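Local coordinates for hypothetical protein CG14615-PA (Drosophila melanogaster, PDB 1SQH) that is of unknown function but belongs to the acetyltransferase superfamily and may transfer acyl groups to glycine, at residues 170-184 / 203-217. Residues are numbered along the deposited sequence; the frame is centred on the assembly and turned at random.
Sequences LPSEFEIRRLRAEDA and QALVRFNKSLGICRS
L170 reaches across with CD1 to CD1 of I214, a methyl contact at the start of a pairing that illustrates how an edge strand is added to a sheet. At the turn that follows, S217 ties down two successive carbonyls: its hydroxyl OG donates to S172 O, and its backbone N to E173 O (2.9 Å). F174 packs CB against I214 CG2 at 3.6 Å, while its ring lies alongside the R216 side chain, the ring and guanidinium planes 34° apart. E175 exchanges two backbone bonds with C215, and R177 two more with G213; between them I176 CG2 presses tightly on I214 CD1 (3.4 Å). This antiparallel ladder makes 174-177 the outer strand of the four-stranded sheet in the C-terminal half, consistent with a GNAT-like acetyltransferase fold. The R177 guanidinium grips the D183 carboxylate end-on, through NH1 and NH2, near C215 SG. With CG anti to the backbone N (chi1 -179°), R178 sends NH2 to N209 O (3.2 Å), just beyond the helix, and, weakly, to R207 O in its last turn; a water bridges its NE to V206 O, N209 O and S211 OG. L179 N donates to S211 OG (3.1 Å), L179 CB meets V206 CG2 on the helix at 3.9 Å, and L179 CD2 rests on G213 CA at 3.6 Å, where the bare glycine leaves it room. A184 CB meets Q203 CG at 3.7 Å.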
loop_
_atom_site.group_PDB
_atom_site.type_symbol
_atom_site.label_atom_id
_atom_site.label_comp_id
_atom_site.label_asym_id
_atom_site.label_seq_id
_atom_site.Cartn_x
_atom_site.Cartn_y
_atom_site.Cartn_z
ATOM N N LEU A 170 23.120 7.334 13.799
ATOM C CA LEU A 170 23.304 5.889 13.755
ATOM C C LEU A 170 24.502 5.423 14.585
ATOM O O LEU A 170 25.628 5.876 14.379
ATOM C CB LEU A 170 23.500 5.462 12.299
ATOM C CG LEU A 170 23.716 3.981 12.015
ATOM C CD1 LEU A 170 22.401 3.216 12.207
ATOM C CD2 LEU A 170 24.232 3.817 10.594
ATOM N N PRO A 171 24.274 4.509 15.538
ATOM C CA PRO A 171 25.340 3.976 16.394
ATOM C C PRO A 171 26.482 3.313 15.603
ATOM O O PRO A 171 26.237 2.610 14.616
ATOM C CB PRO A 171 24.596 2.979 17.276
ATOM C CG PRO A 171 23.275 3.625 17.447
ATOM C CD PRO A 171 22.957 4.070 16.028
ATOM N N SER A 172 27.718 3.542 16.052
ATOM C CA SER A 172 28.920 2.998 15.415
ATOM C C SER A 172 28.795 1.533 15.022
ATOM O O SER A 172 29.321 1.113 13.985
ATOM C CB SER A 172 30.128 3.155 16.346
ATOM O OG SER A 172 30.462 4.519 16.541
ATOM N N GLU A 173 28.104 0.754 15.847
ATOM C CA GLU A 173 27.938 -0.667 15.570
ATOM C C GLU A 173 27.258 -0.932 14.227
ATOM O O GLU A 173 27.393 -2.022 13.665
ATOM C CB GLU A 173 27.110 -1.344 16.670
ATOM C CG GLU A 173 27.539 -1.062 18.114
ATOM C CD GLU A 173 26.930 0.219 18.675
ATOM O OE1 GLU A 173 27.468 1.317 18.397
ATOM O OE2 GLU A 173 25.901 0.122 19.390
ATOM N N PHE A 174 26.549 0.066 13.700
ATOM C CA PHE A 174 25.816 -0.109 12.448
ATOM C C PHE A 174 26.128 0.811 11.270
ATOM O O PHE A 174 26.744 1.866 11.421
ATOM C CB PHE A 174 24.328 -0.004 12.744
ATOM C CG PHE A 174 23.882 -0.863 13.880
ATOM C CD1 PHE A 174 23.692 -2.230 13.701
ATOM C CD2 PHE A 174 23.657 -0.307 15.136
ATOM C CE1 PHE A 174 23.278 -3.038 14.756
ATOM C CE2 PHE A 174 23.245 -1.098 16.203
ATOM C CZ PHE A 174 23.054 -2.469 16.015
ATOM N N GLU A 175 25.665 0.380 10.097
ATOM C CA GLU A 175 25.798 1.114 8.837
ATOM C C GLU A 175 24.434 1.137 8.137
ATOM O O GLU A 175 23.621 0.217 8.308
ATOM C CB GLU A 175 26.812 0.440 7.911
ATOM C CG GLU A 175 28.261 0.805 8.163
ATOM C CD GLU A 175 29.168 0.313 7.052
ATOM O OE1 GLU A 175 29.188 -0.915 6.807
ATOM O OE2 GLU A 175 29.854 1.149 6.421
ATOM N N ILE A 176 24.183 2.182 7.354
ATOM C CA ILE A 176 22.916 2.292 6.634
ATOM C C ILE A 176 23.178 2.282 5.142
ATOM O O ILE A 176 24.150 2.881 4.679
ATOM C CB ILE A 176 22.156 3.610 6.951
ATOM C CG1 ILE A 176 22.954 4.820 6.457
ATOM C CG2 ILE A 176 21.887 3.719 8.429
ATOM C CD1 ILE A 176 24.317 5.004 7.122
ATOM N N ARG A 177 22.311 1.607 4.396
ATOM C CA ARG A 177 22.437 1.538 2.946
ATOM C C ARG A 177 21.102 1.138 2.351
ATOM O O ARG A 177 20.237 0.617 3.053
ATOM C CB ARG A 177 23.487 0.500 2.544
ATOM C CG ARG A 177 23.089 -0.931 2.870
ATOM C CD ARG A 177 24.117 -1.938 2.349
ATOM N NE ARG A 177 23.796 -3.309 2.742
ATOM C CZ ARG A 177 22.819 -4.044 2.214
ATOM N NH1 ARG A 177 22.056 -3.545 1.247
ATOM N NH2 ARG A 177 22.584 -5.271 2.676
ATOM N N ARG A 178 20.926 1.395 1.058
ATOM C CA ARG A 178 19.700 1.006 0.376
ATOM C C ARG A 178 19.770 -0.514 0.331
ATOM O O ARG A 178 20.859 -1.094 0.278
ATOM C CB ARG A 178 19.674 1.567 -1.050
ATOM C CG ARG A 178 18.415 1.234 -1.843
ATOM C CD ARG A 178 18.552 1.645 -3.312
ATOM N NE ARG A 178 17.291 1.477 -4.040
ATOM C CZ ARG A 178 17.146 1.629 -5.355
ATOM N NH1 ARG A 178 18.189 1.951 -6.112
ATOM N NH2 ARG A 178 15.952 1.465 -5.913
ATOM N N LEU A 179 18.620 -1.166 0.374
ATOM C CA LEU A 179 18.602 -2.618 0.326
ATOM C C LEU A 179 18.995 -3.071 -1.086
ATOM O O LEU A 179 18.993 -2.277 -2.033
ATOM C CB LEU A 179 17.198 -3.128 0.666
ATOM C CG LEU A 179 16.693 -2.785 2.067
ATOM C CD1 LEU A 179 15.225 -3.182 2.196
ATOM C CD2 LEU A 179 17.546 -3.506 3.098
ATOM N N ARG A 180 19.354 -4.342 -1.220
ATOM C CA ARG A 180 19.706 -4.895 -2.518
ATOM C C ARG A 180 18.920 -6.195 -2.660
ATOM O O ARG A 180 18.398 -6.719 -1.669
ATOM C CB ARG A 180 21.219 -5.128 -2.607
ATOM C CG ARG A 180 21.825 -5.730 -1.356
ATOM C CD ARG A 180 23.351 -5.694 -1.368
ATOM N NE ARG A 180 23.892 -4.335 -1.355
ATOM C CZ ARG A 180 24.938 -3.962 -0.616
ATOM N NH1 ARG A 180 25.544 -4.842 0.172
ATOM N NH2 ARG A 180 25.385 -2.713 -0.670
ATOM N N ALA A 181 18.816 -6.696 -3.887
ATOM C CA ALA A 181 18.064 -7.909 -4.169
ATOM C C ALA A 181 18.262 -9.033 -3.162
ATOM O O ALA A 181 17.291 -9.635 -2.703
ATOM C CB ALA A 181 18.389 -8.404 -5.577
ATOM N N GLU A 182 19.515 -9.322 -2.824
ATOM C CA GLU A 182 19.832 -10.391 -1.874
ATOM C C GLU A 182 19.156 -10.204 -0.516
ATOM O O GLU A 182 18.914 -11.171 0.205
ATOM C CB GLU A 182 21.345 -10.469 -1.667
ATOM C CG GLU A 182 21.953 -9.177 -1.138
ATOM C CD GLU A 182 23.471 -9.222 -1.057
ATOM O OE1 GLU A 182 24.006 -10.055 -0.293
ATOM O OE2 GLU A 182 24.130 -8.420 -1.758
ATOM N N ASP A 183 18.849 -8.956 -0.181
ATOM C CA ASP A 183 18.225 -8.626 1.097
ATOM C C ASP A 183 16.769 -9.063 1.183
ATOM O O ASP A 183 16.278 -9.404 2.264
ATOM C CB ASP A 183 18.318 -7.121 1.334
ATOM C CG ASP A 183 19.749 -6.644 1.505
ATOM O OD1 ASP A 183 20.031 -5.473 1.161
ATOM O OD2 ASP A 183 20.587 -7.433 1.995
ATOM N N ALA A 184 16.083 -9.065 0.044
ATOM C CA ALA A 184 14.665 -9.430 -0.007
ATOM C C ALA A 184 14.255 -10.697 0.740
ATOM O O ALA A 184 13.256 -10.702 1.462
ATOM C CB ALA A 184 14.209 -9.533 -1.462
ATOM N N GLN A 203 11.342 -8.158 -4.185
ATOM C CA GLN A 203 12.468 -7.953 -5.093
ATOM C C GLN A 203 12.183 -6.808 -6.077
ATOM O O GLN A 203 13.093 -6.058 -6.462
ATOM C CB GLN A 203 12.789 -9.259 -5.835
ATOM C CG GLN A 203 13.866 -10.091 -5.140
ATOM C CD GLN A 203 13.908 -11.538 -5.601
ATOM O OE1 GLN A 203 13.593 -11.846 -6.750
ATOM N NE2 GLN A 203 14.317 -12.437 -4.705
ATOM N N ALA A 204 10.918 -6.668 -6.471
ATOM C CA ALA A 204 10.535 -5.589 -7.380
ATOM C C ALA A 204 10.646 -4.246 -6.637
ATOM O O ALA A 204 11.129 -3.248 -7.196
ATOM C CB ALA A 204 9.105 -5.801 -7.883
ATOM N N LEU A 205 10.206 -4.238 -5.377
ATOM C CA LEU A 205 10.256 -3.041 -4.540
ATOM C C LEU A 205 11.674 -2.545 -4.245
ATOM O O LEU A 205 11.921 -1.338 -4.198
ATOM C CB LEU A 205 9.520 -3.288 -3.219
ATOM C CG LEU A 205 7.992 -3.208 -3.261
ATOM C CD1 LEU A 205 7.395 -3.621 -1.919
ATOM C CD2 LEU A 205 7.588 -1.782 -3.607
ATOM N N VAL A 206 12.612 -3.460 -4.026
ATOM C CA VAL A 206 13.971 -3.020 -3.750
ATOM C C VAL A 206 14.528 -2.420 -5.030
ATOM O O VAL A 206 15.406 -1.566 -4.995
ATOM C CB VAL A 206 14.879 -4.187 -3.280
ATOM C CG1 VAL A 206 14.868 -5.293 -4.301
ATOM C CG2 VAL A 206 16.308 -3.686 -3.069
ATOM N N ARG A 207 13.983 -2.843 -6.162
ATOM C CA ARG A 207 14.456 -2.343 -7.445
ATOM C C ARG A 207 13.891 -0.984 -7.857
ATOM O O ARG A 207 14.648 -0.077 -8.230
ATOM C CB ARG A 207 14.164 -3.359 -8.557
ATOM C CG ARG A 207 14.659 -2.904 -9.921
ATOM C CD ARG A 207 14.365 -3.906 -11.020
ATOM N NE ARG A 207 14.816 -3.390 -12.311
ATOM C CZ ARG A 207 14.592 -3.981 -13.481
ATOM N NH1 ARG A 207 13.914 -5.120 -13.534
ATOM N NH2 ARG A 207 15.052 -3.433 -14.598
ATOM N N PHE A 208 12.568 -0.845 -7.784
ATOM C CA PHE A 208 11.898 0.387 -8.196
ATOM C C PHE A 208 11.454 1.368 -7.118
ATOM O O PHE A 208 11.075 2.505 -7.430
ATOM C CB PHE A 208 10.718 0.021 -9.081
ATOM C CG PHE A 208 11.133 -0.510 -10.410
ATOM C CD1 PHE A 208 11.687 0.344 -11.362
ATOM C CD2 PHE A 208 11.037 -1.865 -10.699
ATOM C CE1 PHE A 208 12.137 -0.148 -12.585
ATOM C CE2 PHE A 208 11.487 -2.364 -11.920
ATOM C CZ PHE A 208 12.038 -1.502 -12.861
ATOM N N ASN A 209 11.495 0.943 -5.860
ATOM C CA ASN A 209 11.098 1.812 -4.755
ATOM C C ASN A 209 12.305 2.119 -3.877
ATOM O O ASN A 209 13.356 1.478 -4.003
ATOM C CB ASN A 209 10.009 1.120 -3.916
ATOM C CG ASN A 209 8.649 1.808 -4.027
ATOM O OD1 ASN A 209 8.379 2.533 -4.990
ATOM N ND2 ASN A 209 7.787 1.575 -3.045
ATOM N N LYS A 210 12.172 3.103 -2.994
ATOM C CA LYS A 210 13.272 3.409 -2.080
ATOM C C LYS A 210 13.192 2.417 -0.915
ATOM O O LYS A 210 12.120 1.888 -0.608
ATOM C CB LYS A 210 13.172 4.845 -1.544
ATOM C CG LYS A 210 13.424 5.923 -2.591
ATOM C CD LYS A 210 13.367 7.314 -1.969
ATOM C CE LYS A 210 13.380 8.426 -3.023
ATOM N NZ LYS A 210 14.708 8.646 -3.654
ATOM N N SER A 211 14.337 2.150 -0.291
ATOM C CA SER A 211 14.410 1.238 0.843
ATOM C C SER A 211 15.628 1.596 1.695
ATOM O O SER A 211 16.514 2.328 1.246
ATOM C CB SER A 211 14.525 -0.205 0.358
ATOM O OG SER A 211 15.732 -0.395 -0.353
ATOM N N LEU A 212 15.660 1.105 2.930
ATOM C CA LEU A 212 16.781 1.375 3.820
ATOM C C LEU A 212 17.042 0.199 4.740
ATOM O O LEU A 212 16.117 -0.370 5.317
ATOM C CB LEU A 212 16.523 2.631 4.657
ATOM C CG LEU A 212 16.724 4.000 4.000
ATOM C CD1 LEU A 212 16.543 5.110 5.038
ATOM C CD2 LEU A 212 18.121 4.084 3.410
ATOM N N GLY A 213 18.309 -0.166 4.873
ATOM C CA GLY A 213 18.656 -1.271 5.738
ATOM C C GLY A 213 19.753 -0.890 6.709
ATOM O O GLY A 213 20.591 -0.031 6.415
ATOM N N ILE A 214 19.731 -1.522 7.877
ATOM C CA ILE A 214 20.730 -1.299 8.916
ATOM C C ILE A 214 21.576 -2.579 9.059
ATOM O O ILE A 214 21.052 -3.653 9.403
ATOM C CB ILE A 214 20.071 -1.011 10.295
ATOM C CG1 ILE A 214 19.173 0.225 10.225
ATOM C CG2 ILE A 214 21.147 -0.784 11.345
ATOM C CD1 ILE A 214 19.923 1.534 10.079
ATOM N N CYS A 215 22.875 -2.474 8.799
ATOM C CA CYS A 215 23.749 -3.633 8.927
ATOM C C CYS A 215 24.874 -3.386 9.924
ATOM O O CYS A 215 25.325 -2.251 10.093
ATOM C CB CYS A 215 24.349 -4.004 7.573
ATOM S SG CYS A 215 23.139 -4.555 6.362
ATOM N N ARG A 216 25.324 -4.452 10.581
ATOM C CA ARG A 216 26.408 -4.342 11.550
ATOM C C ARG A 216 27.686 -4.070 10.764
ATOM O O ARG A 216 27.953 -4.730 9.758
ATOM C CB ARG A 216 26.565 -5.642 12.347
ATOM C CG ARG A 216 25.260 -6.257 12.824
ATOM C CD ARG A 216 25.470 -7.159 14.037
ATOM N NE ARG A 216 25.498 -6.390 15.284
ATOM C CZ ARG A 216 25.830 -6.887 16.472
ATOM N NH1 ARG A 216 26.173 -8.165 16.591
ATOM N NH2 ARG A 216 25.812 -6.102 17.548
ATOM N N SER A 217 28.471 -3.095 11.208
ATOM C CA SER A 217 29.712 -2.781 10.519
ATOM C C SER A 217 30.611 -4.014 10.434
ATOM O O SER A 217 31.351 -4.191 9.464
ATOM C CB SER A 217 30.434 -1.648 11.236
ATOM O OG SER A 217 29.639 -0.480 11.208
HETATM O O HOH W 1 15.144 0.057 -3.014
HETATM O O HOH W 2 16.133 -11.747 -2.196
#